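PDB 1OFW: nine-heme cytochrome c from Desulfovibrio desulfuricans, which carries electrons through nine covalently bound c-type hemes and may form part of a transmembrane redox complex that passes electrons to the cytoplasm for sulfate reduction. Local coordinates for residues A10-V15 and N36-E41; C130-P135 and A160-A165; G242-K247 and P254-L259. One frame throughout, in Å; residues are numbered along the deposited sequence.

Contact 1 (A10-V15 and N36-E41). With HEC (heme c), chain C.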
# COMPACT_ATOMS: atom_id res chain seq x y z
N ALA A 10 -17.88 -16.91 7.81
CA ALA A 10 -16.98 -16.85 6.68
C ALA A 10 -15.76 -17.69 6.98
O ALA A 10 -15.39 -17.87 8.14
CB ALA A 10 -16.49 -15.44 6.34
N PRO A 11 -15.11 -18.23 5.97
CA PRO A 11 -13.88 -18.95 6.23
C PRO A 11 -12.84 -17.95 6.76
O PRO A 11 -12.90 -16.77 6.46
CB PRO A 11 -13.50 -19.51 4.87
CG PRO A 11 -14.76 -19.47 4.08
CD PRO A 11 -15.47 -18.23 4.55
N SER A 12 -11.98 -18.46 7.60
CA SER A 12 -10.99 -17.62 8.26
C SER A 12 -10.08 -17.00 7.24
O SER A 12 -9.75 -15.81 7.32
CB SER A 12 -10.19 -18.48 9.26
OG SER A 12 -9.36 -17.65 10.08
N ALA A 13 -9.66 -17.82 6.30
CA ALA A 13 -8.88 -17.40 5.14
C ALA A 13 -9.41 -18.11 3.90
O ALA A 13 -9.85 -19.25 4.03
CB ALA A 13 -7.40 -17.66 5.35
N ILE A 14 -9.39 -17.45 2.76
CA ILE A 14 -10.12 -17.80 1.56
C ILE A 14 -9.20 -17.68 0.35
O ILE A 14 -8.70 -16.58 0.16
CB ILE A 14 -11.33 -16.83 1.35
CG1 ILE A 14 -12.33 -16.83 2.50
CG2 ILE A 14 -12.00 -17.08 0.00
CD1 ILE A 14 -13.30 -15.67 2.58
N VAL A 15 -9.04 -18.71 -0.45
CA VAL A 15 -8.39 -18.54 -1.76
C VAL A 15 -9.43 -18.00 -2.76
O VAL A 15 -10.49 -18.60 -2.95
CB VAL A 15 -7.80 -19.82 -2.33
CG1 VAL A 15 -6.95 -19.48 -3.54
CG2 VAL A 15 -6.95 -20.56 -1.29
N ASN A 36 -7.45 -12.88 4.05
CA ASN A 36 -7.59 -13.19 5.47
C ASN A 36 -8.82 -12.50 6.01
O ASN A 36 -8.83 -11.33 6.43
CB ASN A 36 -6.30 -12.78 6.21
CG ASN A 36 -6.27 -13.43 7.59
OD1 ASN A 36 -7.32 -13.50 8.23
ND2 ASN A 36 -5.09 -13.88 8.04
N HIS A 37 -9.95 -13.23 5.95
CA HIS A 37 -11.23 -12.68 6.33
C HIS A 37 -11.27 -12.37 7.82
O HIS A 37 -11.86 -11.40 8.25
CB HIS A 37 -12.36 -13.66 5.94
CG HIS A 37 -13.70 -13.02 5.85
ND1 HIS A 37 -14.47 -12.63 6.92
CD2 HIS A 37 -14.44 -12.64 4.76
CE1 HIS A 37 -15.59 -12.08 6.50
NE2 HIS A 37 -15.60 -12.07 5.18
N LEU A 38 -10.61 -13.24 8.60
CA LEU A 38 -10.58 -13.06 10.06
C LEU A 38 -10.00 -11.70 10.40
O LEU A 38 -10.60 -10.99 11.21
CB LEU A 38 -9.80 -14.21 10.67
CG LEU A 38 -9.60 -14.15 12.20
CD1 LEU A 38 -10.88 -14.57 12.89
CD2 LEU A 38 -8.41 -14.98 12.67
N ILE A 39 -8.86 -11.38 9.77
CA ILE A 39 -8.22 -10.10 10.11
C ILE A 39 -9.11 -8.96 9.72
O ILE A 39 -9.30 -7.97 10.45
CB ILE A 39 -6.82 -10.01 9.46
CG1 ILE A 39 -5.81 -10.79 10.31
CG2 ILE A 39 -6.37 -8.61 9.17
CD1 ILE A 39 -4.51 -11.08 9.56
N HIS A 40 -9.70 -9.06 8.52
CA HIS A 40 -10.51 -7.95 8.03
C HIS A 40 -11.80 -7.76 8.82
O HIS A 40 -12.16 -6.64 9.16
CB HIS A 40 -10.82 -8.16 6.54
CG HIS A 40 -9.64 -7.79 5.65
ND1 HIS A 40 -8.58 -8.63 5.39
CD2 HIS A 40 -9.40 -6.65 4.96
CE1 HIS A 40 -7.73 -8.02 4.58
NE2 HIS A 40 -8.21 -6.81 4.30
N GLU A 41 -12.54 -8.81 9.19
CA GLU A 41 -13.81 -8.60 9.90
C GLU A 41 -13.52 -8.10 11.31
O GLU A 41 -14.41 -7.43 11.85
CB GLU A 41 -14.65 -9.86 9.87
CG GLU A 41 -14.20 -10.98 10.81
CD GLU A 41 -15.16 -12.17 10.69
OE1 GLU A 41 -15.16 -12.82 9.62
OE2 GLU A 41 -15.92 -12.46 11.65
FE HEC C . -17.00 -11.24 3.99
CHA HEC C . -16.38 -13.81 1.86
CHB HEC C . -19.61 -12.97 5.38
CHC HEC C . -17.25 -8.90 6.44
CHD HEC C . -14.77 -9.27 2.30
NA HEC C . -17.82 -13.01 3.67
C1A HEC C . -17.40 -13.96 2.77
C2A HEC C . -18.26 -15.14 2.88
C3A HEC C . -19.15 -14.89 3.84
C4A HEC C . -18.90 -13.57 4.36
CMA HEC C . -20.29 -15.78 4.39
CAA HEC C . -18.15 -16.41 2.00
CBA HEC C . -19.13 -16.19 0.83
CGA HEC C . -19.07 -17.17 -0.32
O1A HEC C . -18.01 -17.77 -0.60
O2A HEC C . -20.15 -17.33 -0.95
NB HEC C . -18.22 -10.97 5.54
C1B HEC C . -19.27 -11.78 5.97
C2B HEC C . -19.92 -11.17 7.11
C3B HEC C . -19.23 -10.07 7.45
C4B HEC C . -18.16 -9.95 6.45
CMB HEC C . -21.18 -11.76 7.79
CAB HEC C . -19.41 -9.09 8.60
CBB HEC C . -19.27 -9.76 9.98
NC HEC C . -16.19 -9.45 4.29
C1C HEC C . -16.41 -8.64 5.37
C2C HEC C . -15.64 -7.43 5.24
C3C HEC C . -14.98 -7.50 4.07
C4C HEC C . -15.29 -8.77 3.47
CMC HEC C . -15.67 -6.27 6.26
CAC HEC C . -14.10 -6.45 3.38
CBC HEC C . -12.92 -5.95 4.21
ND HEC C . -15.86 -11.47 2.37
C1D HEC C . -14.99 -10.55 1.82
C2D HEC C . -14.31 -11.13 0.70
C3D HEC C . -14.68 -12.42 0.62
C4D HEC C . -15.69 -12.62 1.66
CMD HEC C . -13.30 -10.33 -0.18
CAD HEC C . -14.17 -13.50 -0.33
CBD HEC C . -15.12 -13.77 -1.52
CGD HEC C . -14.54 -14.92 -2.39
O1D HEC C . -14.44 -14.65 -3.60
O2D HEC C . -14.23 -16.01 -1.89
O HOH W 1 -7.13 -16.32 9.09
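The 10-15 chain runs into strand 13-16 and lies against the first turn of helix 37-43, with the CA atoms of Ala13 and Asn36 4.4 Å apart and Leu38 N donating to Ser12 O, in the carbonyl plane and on a lone pair. His37 carries the contact. Its CG is anti to the backbone N (chi1 -160°), which sends the imidazole down to the heme, where NE2 binds FE at 2.0 Å; His51 is the other axial ligand. Over the middle of one ring face sits the methyl of Ala10, a CH-pi contact with CB 3.5 Å from the His37 centroid. Ile14 CD1 comes obliquely within 3.9 Å of His37 CD2 and also rests on the heme. In the ring plane, His37 ND1 donates to Glu41 OE1 at 2.8 Å, on the carboxylate's anti lone pair, and Ser8 OG is hydrogen-bonded to the same oxygen. This fixes the ring's rotation and would be expected to make the imidazole a more electron-rich ligand. Asn36 is the N-cap: its OD1 accepts from Ile39 N at 3.0 Å. A water donates both to that OD1 and to Ser12 OG, which is held as well by Glu4 O. His40, one turn on from Asn36, gives its ND1 hydrogen to Asn36 O and ligates a second heme with His101. Two axial histidines, for hemes 1 and 3, thus share one short helix in this class III cytochrome c domain.

Contact 2 (C130-P135 and A160-A165). With HEC (heme c), chain G.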
# COMPACT_ATOMS: atom_id res chain seq x y z
N CYS A 130 -0.92 -9.34 -2.48
CA CYS A 130 -2.20 -10.02 -2.57
C CYS A 130 -2.11 -11.32 -3.37
O CYS A 130 -2.69 -12.32 -2.95
CB CYS A 130 -3.24 -9.09 -3.19
SG CYS A 130 -3.50 -7.62 -2.19
N HIS A 131 -1.49 -11.33 -4.50
CA HIS A 131 -1.36 -12.49 -5.40
C HIS A 131 -0.24 -13.38 -4.88
O HIS A 131 0.91 -13.34 -5.31
CB HIS A 131 -1.16 -11.99 -6.83
CG HIS A 131 -2.34 -11.26 -7.40
ND1 HIS A 131 -3.42 -11.97 -7.95
CD2 HIS A 131 -2.67 -9.95 -7.52
CE1 HIS A 131 -4.32 -11.11 -8.37
NE2 HIS A 131 -3.91 -9.87 -8.13
N ASN A 132 -0.61 -14.13 -3.85
CA ASN A 132 0.30 -14.62 -2.81
C ASN A 132 0.14 -16.10 -2.51
O ASN A 132 0.64 -16.54 -1.46
CB ASN A 132 0.01 -13.79 -1.55
CG ASN A 132 -1.36 -13.98 -0.94
OD1 ASN A 132 -2.13 -14.83 -1.34
ND2 ASN A 132 -1.74 -13.21 0.07
N ILE A 133 -0.50 -16.88 -3.33
CA ILE A 133 -0.75 -18.30 -3.06
C ILE A 133 0.46 -19.17 -2.78
O ILE A 133 1.52 -19.03 -3.38
CB ILE A 133 -1.46 -18.99 -4.26
CG1 ILE A 133 -2.07 -20.34 -3.85
CG2 ILE A 133 -0.55 -19.18 -5.47
CD1 ILE A 133 -3.19 -20.24 -2.85
N THR A 134 0.25 -20.18 -1.92
CA THR A 134 1.26 -21.16 -1.64
C THR A 134 1.74 -21.88 -2.90
O THR A 134 0.97 -22.24 -3.78
CB THR A 134 0.82 -22.24 -0.62
OG1 THR A 134 1.82 -23.28 -0.59
CG2 THR A 134 -0.48 -22.90 -1.05
N PRO A 135 3.06 -22.11 -3.00
CA PRO A 135 3.57 -22.91 -4.12
C PRO A 135 3.02 -24.31 -4.16
O PRO A 135 3.10 -24.98 -5.19
CB PRO A 135 5.07 -23.02 -3.81
CG PRO A 135 5.36 -21.78 -3.03
CD PRO A 135 4.15 -21.61 -2.14
N ALA A 160 -4.89 -21.93 4.46
CA ALA A 160 -4.17 -22.02 5.73
C ALA A 160 -2.69 -22.22 5.55
O ALA A 160 -1.85 -21.67 6.27
CB ALA A 160 -4.75 -23.17 6.55
N GLU A 161 -2.30 -23.03 4.58
CA GLU A 161 -0.89 -23.25 4.30
C GLU A 161 -0.23 -21.94 3.91
O GLU A 161 0.85 -21.56 4.34
CB GLU A 161 -0.73 -24.31 3.20
CG GLU A 161 0.70 -24.47 2.76
CD GLU A 161 0.86 -25.61 1.76
OE1 GLU A 161 -0.15 -26.18 1.31
OE2 GLU A 161 2.02 -25.91 1.43
N THR A 162 -0.94 -21.18 3.09
CA THR A 162 -0.41 -19.87 2.67
C THR A 162 -0.26 -18.95 3.85
O THR A 162 0.81 -18.34 4.08
CB THR A 162 -1.35 -19.26 1.62
OG1 THR A 162 -1.44 -20.11 0.50
CG2 THR A 162 -0.79 -17.93 1.09
N VAL A 163 -1.32 -18.77 4.64
CA VAL A 163 -1.29 -17.86 5.78
C VAL A 163 -0.19 -18.25 6.76
O VAL A 163 0.53 -17.39 7.29
CB VAL A 163 -2.64 -17.76 6.50
CG1 VAL A 163 -2.52 -17.06 7.83
CG2 VAL A 163 -3.63 -17.01 5.60
N LEU A 164 -0.05 -19.56 6.99
CA LEU A 164 0.89 -19.94 8.04
C LEU A 164 2.33 -19.76 7.61
O LEU A 164 3.21 -19.63 8.49
CB LEU A 164 0.56 -21.38 8.45
CG LEU A 164 -0.80 -21.51 9.18
CD1 LEU A 164 -1.12 -22.98 9.37
CD2 LEU A 164 -0.81 -20.77 10.51
N ALA A 165 2.62 -19.72 6.33
CA ALA A 165 3.99 -19.51 5.87
C ALA A 165 4.29 -18.03 5.61
O ALA A 165 5.41 -17.74 5.16
CB ALA A 165 4.29 -20.26 4.60
FE HEC G . -4.99 -8.23 -8.60
CHA HEC G . -7.53 -10.26 -9.66
CHB HEC G . -3.72 -8.20 -11.76
CHC HEC G . -2.48 -6.16 -7.57
CHD HEC G . -6.31 -8.23 -5.45
NA HEC G . -5.55 -9.04 -10.33
C1A HEC G . -6.67 -9.84 -10.62
C2A HEC G . -6.77 -10.06 -12.05
C3A HEC G . -5.70 -9.48 -12.61
C4A HEC G . -4.92 -8.85 -11.55
CMA HEC G . -5.30 -9.45 -14.10
CAA HEC G . -7.93 -10.81 -12.72
CBA HEC G . -7.79 -12.35 -12.66
CGA HEC G . -6.62 -12.89 -13.45
O1A HEC G . -6.59 -12.66 -14.70
O2A HEC G . -5.76 -13.58 -12.84
NB HEC G . -3.42 -7.37 -9.49
C1B HEC G . -3.00 -7.52 -10.80
C2B HEC G . -1.72 -6.86 -10.98
C3B HEC G . -1.40 -6.28 -9.80
C4B HEC G . -2.46 -6.59 -8.88
CMB HEC G . -0.91 -6.92 -12.29
CAB HEC G . -0.16 -5.48 -9.40
CBB HEC G . 0.08 -4.31 -10.41
NC HEC G . -4.48 -7.40 -6.86
C1C HEC G . -3.40 -6.57 -6.63
C2C HEC G . -3.39 -6.18 -5.25
C3C HEC G . -4.45 -6.77 -4.64
C4C HEC G . -5.14 -7.51 -5.66
CMC HEC G . -2.27 -5.30 -4.65
CAC HEC G . -4.83 -6.78 -3.15
CBC HEC G . -4.97 -5.36 -2.54
ND HEC G . -6.56 -9.09 -7.72
C1D HEC G . -6.90 -9.03 -6.39
C2D HEC G . -7.99 -9.96 -6.12
C3D HEC G . -8.30 -10.55 -7.29
C4D HEC G . -7.46 -9.98 -8.31
CMD HEC G . -8.64 -10.18 -4.73
CAD HEC G . -9.36 -11.65 -7.51
CBD HEC G . -8.72 -13.05 -7.26
CGD HEC G . -7.91 -13.55 -8.42
O1D HEC G . -6.70 -13.90 -8.30
O2D HEC G . -8.52 -13.64 -9.52
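Thr162 and Thr134 bury the most surface here, and Glu161 flanks them; together they set the loop after helix 124-130 against the last turns of helix 152-164. Thr162 meets the loop with both branches. Its OG1, anti to the carbonyl carbon (chi1 -60°), receives the Thr134 backbone N-H at 3.0 Å through a bent bond of 139°, and the same oxygen is hydrogen-bonded to Leu158 O one turn back in its helix. The methyl CG2, anti to the backbone N, presses on Asn132 O at 3.2 Å. Thr134 crosses Thr162 obliquely, and its CB and CG2 both lie 3.3 Å from Thr162 OG1. On its other branch Thr134 OG1 is anti to the backbone N (chi1 171°), beside the extended Glu161 chain, which crosses it at about a right angle. Thr134 OG1 and Glu161 OE2 are 3.3 Å apart, and each has a firmer partner in Ser136, through its N and its OG respectively. Ile133 CD1 adds a flank contact 3.8 Å from Thr162 OG1. Upstream, the same loop is tethered to heme 5 by the Cys130 thioether and by His131 NE2 on the iron, opposite His81. A threonine hydroxyl placed between a loop N-H and a carbonyl of its own helix thus satisfies a buried amide without bringing a charge, while the Glu161 carboxylate is held by Ser136 OG.

Contact 3 (G242-K247 and P254-L259). With HEC (heme c), chain I.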
# COMPACT_ATOMS: atom_id res chain seq x y z
N GLY A 242 20.03 16.75 -4.88
CA GLY A 242 20.58 17.64 -5.89
C GLY A 242 21.30 16.93 -7.01
O GLY A 242 21.74 17.60 -7.95
N SER A 243 21.40 15.61 -7.02
CA SER A 243 21.87 14.94 -8.23
C SER A 243 20.83 14.98 -9.33
O SER A 243 21.15 14.93 -10.54
CB SER A 243 22.17 13.46 -7.98
OG SER A 243 23.36 13.23 -7.30
N CYS A 244 19.55 15.05 -8.97
CA CYS A 244 18.44 15.06 -9.89
C CYS A 244 17.70 16.40 -9.95
O CYS A 244 17.10 16.68 -10.99
CB CYS A 244 17.45 13.94 -9.54
SG CYS A 244 18.17 12.30 -9.75
N HIS A 245 17.73 17.15 -8.86
CA HIS A 245 17.05 18.43 -8.75
C HIS A 245 18.07 19.57 -8.80
O HIS A 245 18.86 19.74 -7.88
CB HIS A 245 16.23 18.45 -7.44
CG HIS A 245 15.11 17.47 -7.44
ND1 HIS A 245 13.92 17.70 -8.06
CD2 HIS A 245 15.01 16.21 -6.93
CE1 HIS A 245 13.14 16.64 -7.91
NE2 HIS A 245 13.77 15.72 -7.22
N THR A 246 18.05 20.28 -9.93
CA THR A 246 19.04 21.33 -10.14
C THR A 246 18.70 22.54 -9.30
O THR A 246 17.54 22.75 -8.97
CB THR A 246 19.08 21.68 -11.64
OG1 THR A 246 17.77 22.05 -12.12
CG2 THR A 246 19.50 20.43 -12.40
N LYS A 247 19.72 23.33 -8.96
CA LYS A 247 19.46 24.58 -8.23
C LYS A 247 18.59 25.54 -9.04
O LYS A 247 17.66 26.14 -8.51
CB LYS A 247 20.79 25.20 -7.83
CG LYS A 247 20.61 26.59 -7.20
CD LYS A 247 21.99 27.20 -7.01
CE LYS A 247 21.94 28.72 -6.77
NZ LYS A 247 22.06 29.44 -8.06
N PRO A 254 10.49 19.52 -16.86
CA PRO A 254 9.56 20.47 -16.24
C PRO A 254 8.78 19.86 -15.08
O PRO A 254 8.20 20.64 -14.33
CB PRO A 254 8.64 20.85 -17.40
CG PRO A 254 8.87 19.88 -18.49
CD PRO A 254 10.16 19.15 -18.24
N GLY A 255 8.75 18.55 -14.88
CA GLY A 255 8.06 17.96 -13.75
C GLY A 255 8.89 17.95 -12.47
O GLY A 255 8.40 17.69 -11.36
N ARG A 256 10.20 18.19 -12.63
CA ARG A 256 11.09 18.20 -11.47
C ARG A 256 11.20 19.59 -10.86
O ARG A 256 11.64 20.51 -11.54
CB ARG A 256 12.54 17.79 -11.78
CG ARG A 256 12.67 16.33 -12.16
CD ARG A 256 14.16 16.06 -12.42
NE ARG A 256 14.25 14.93 -13.32
CZ ARG A 256 15.39 14.30 -13.58
NH1 ARG A 256 16.51 14.68 -12.99
NH2 ARG A 256 15.35 13.29 -14.43
N PRO A 257 10.84 19.75 -9.60
CA PRO A 257 11.12 21.04 -8.94
C PRO A 257 12.60 21.32 -8.85
O PRO A 257 13.44 20.42 -8.81
CB PRO A 257 10.59 20.85 -7.51
CG PRO A 257 9.74 19.63 -7.54
CD PRO A 257 10.14 18.81 -8.71
N ASN A 258 12.97 22.61 -8.82
CA ASN A 258 14.35 22.94 -8.50
C ASN A 258 14.65 22.55 -7.06
O ASN A 258 13.74 22.19 -6.32
CB ASN A 258 14.65 24.40 -8.79
CG ASN A 258 14.26 25.43 -7.78
OD1 ASN A 258 13.45 25.27 -6.88
ND2 ASN A 258 14.91 26.60 -7.92
N LEU A 259 15.91 22.57 -6.70
CA LEU A 259 16.29 21.95 -5.43
C LEU A 259 15.66 22.64 -4.25
O LEU A 259 15.21 21.93 -3.33
CB LEU A 259 17.81 21.90 -5.30
CG LEU A 259 18.40 21.24 -4.08
CD1 LEU A 259 17.97 19.76 -3.99
CD2 LEU A 259 19.92 21.28 -4.02
FE HEC I . 12.82 14.10 -6.54
CHA HEC I . 9.94 15.03 -8.25
CHB HEC I . 11.87 16.05 -3.92
CHC HEC I . 15.55 13.02 -4.78
CHD HEC I . 13.91 12.44 -9.32
NA HEC I . 11.21 15.24 -6.16
C1A HEC I . 10.10 15.45 -6.94
C2A HEC I . 9.13 16.24 -6.20
C3A HEC I . 9.67 16.51 -5.00
C4A HEC I . 10.99 15.94 -4.98
CMA HEC I . 9.03 17.28 -3.84
CAA HEC I . 7.76 16.67 -6.74
CBA HEC I . 6.71 15.69 -6.15
CGA HEC I . 6.97 14.23 -6.47
O1A HEC I . 6.63 13.84 -7.61
O2A HEC I . 7.49 13.49 -5.62
NB HEC I . 13.60 14.50 -4.75
C1B HEC I . 13.07 15.36 -3.80
C2B HEC I . 13.95 15.40 -2.66
C3B HEC I . 14.90 14.48 -2.85
C4B HEC I . 14.72 13.94 -4.18
CMB HEC I . 13.74 16.36 -1.47
CAB HEC I . 16.04 14.05 -1.95
CBB HEC I . 15.58 13.35 -0.65
NC HEC I . 14.39 12.94 -6.98
C1C HEC I . 15.43 12.63 -6.13
C2C HEC I . 16.45 11.89 -6.85
C3C HEC I . 16.02 11.78 -8.11
C4C HEC I . 14.73 12.39 -8.22
CMC HEC I . 17.79 11.47 -6.26
CAC HEC I . 16.75 11.22 -9.35
CBC HEC I . 17.33 9.81 -9.11
ND HEC I . 12.07 13.74 -8.36
C1D HEC I . 12.70 13.07 -9.39
C2D HEC I . 11.84 13.09 -10.56
C3D HEC I . 10.76 13.83 -10.28
C4D HEC I . 10.89 14.24 -8.89
CMD HEC I . 12.20 12.37 -11.87
CAD HEC I . 9.59 14.24 -11.17
CBD HEC I . 8.43 13.22 -11.11
CGD HEC I . 7.32 13.70 -12.05
O1D HEC I . 7.68 13.96 -13.21
O2D HEC I . 6.16 13.84 -11.63
O HOH W 2 15.11 20.86 -11.10
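His245, Arg256, Asn258 and Leu259 carry this contact, each reaching across in a different direction. His245 CG stands anti to the carbonyl carbon (chi1 -65°), so the imidazole points edge-on at the heme with NE2 2.0 Å from FE; His230 is the other axial ligand. At the far edge of the ring, ND1 donates to Pro257 O at 2.9 Å, near the ring plane and on a carbonyl lone pair, the bond bent only to 157°. A water that donates to both Pro257 O and Thr246 OG1 adds a bridge between the segments. Arg256 runs alongside, its chain extended from CG to NE, with CG against heme atoms C2D and C3D and NE 3.6 Å from the heme methyl CMD. Its guanidinium is turned edge-on to the Cys244 carbonyl: NH1 meets Cys244 O at 2.9 Å in both planes and on a lone pair. Cys244 itself is bonded to the heme through SG. Pro257 adds its CG and CD to the heme at the root of a propionate, near C2A and CAA. Farther along, Leu259 N donates to Thr246 O at 2.8 Å from above the carbonyl plane. The Leu259 side chain lies over the CXXCH backbone, CB 3.5 Å from His245 O and CD1 3.8 Å from Gly242 N. Asn258 caps helix 259-273 through OD1 on Ala261 N, while its ND2 makes a weak bond to Lys247 O. Because ND1 of the ligand is held by a neutral backbone carbonyl, the imidazole rotation is fixed and the ring probably remains neutral, while the charge of Arg256 nearby may raise the potential of heme 7.

From the N terminus, contact 1 closes the first loop, bringing the end of strand 33-36 and the start of helix 37-43 back to 10-15, which leads into the partner strand 13-16. Contact 2 opens only after it, joining the loop beyond helix 124-130 to helix 152-164, and contact 3 closes a short loop, six residues between its segments, just before helix 259-273. The three follow in series; none nests or crosses. Contacts 1 and 2 are neighbours, centres 13 Å apart, and pack through Ala13 CB on Val163 CG2 (3.8 Å), so helix 152-164 covers the small sheet. Contact 3 lies in the second tetraheme cluster, its centre about 46 Å from that of contact 1.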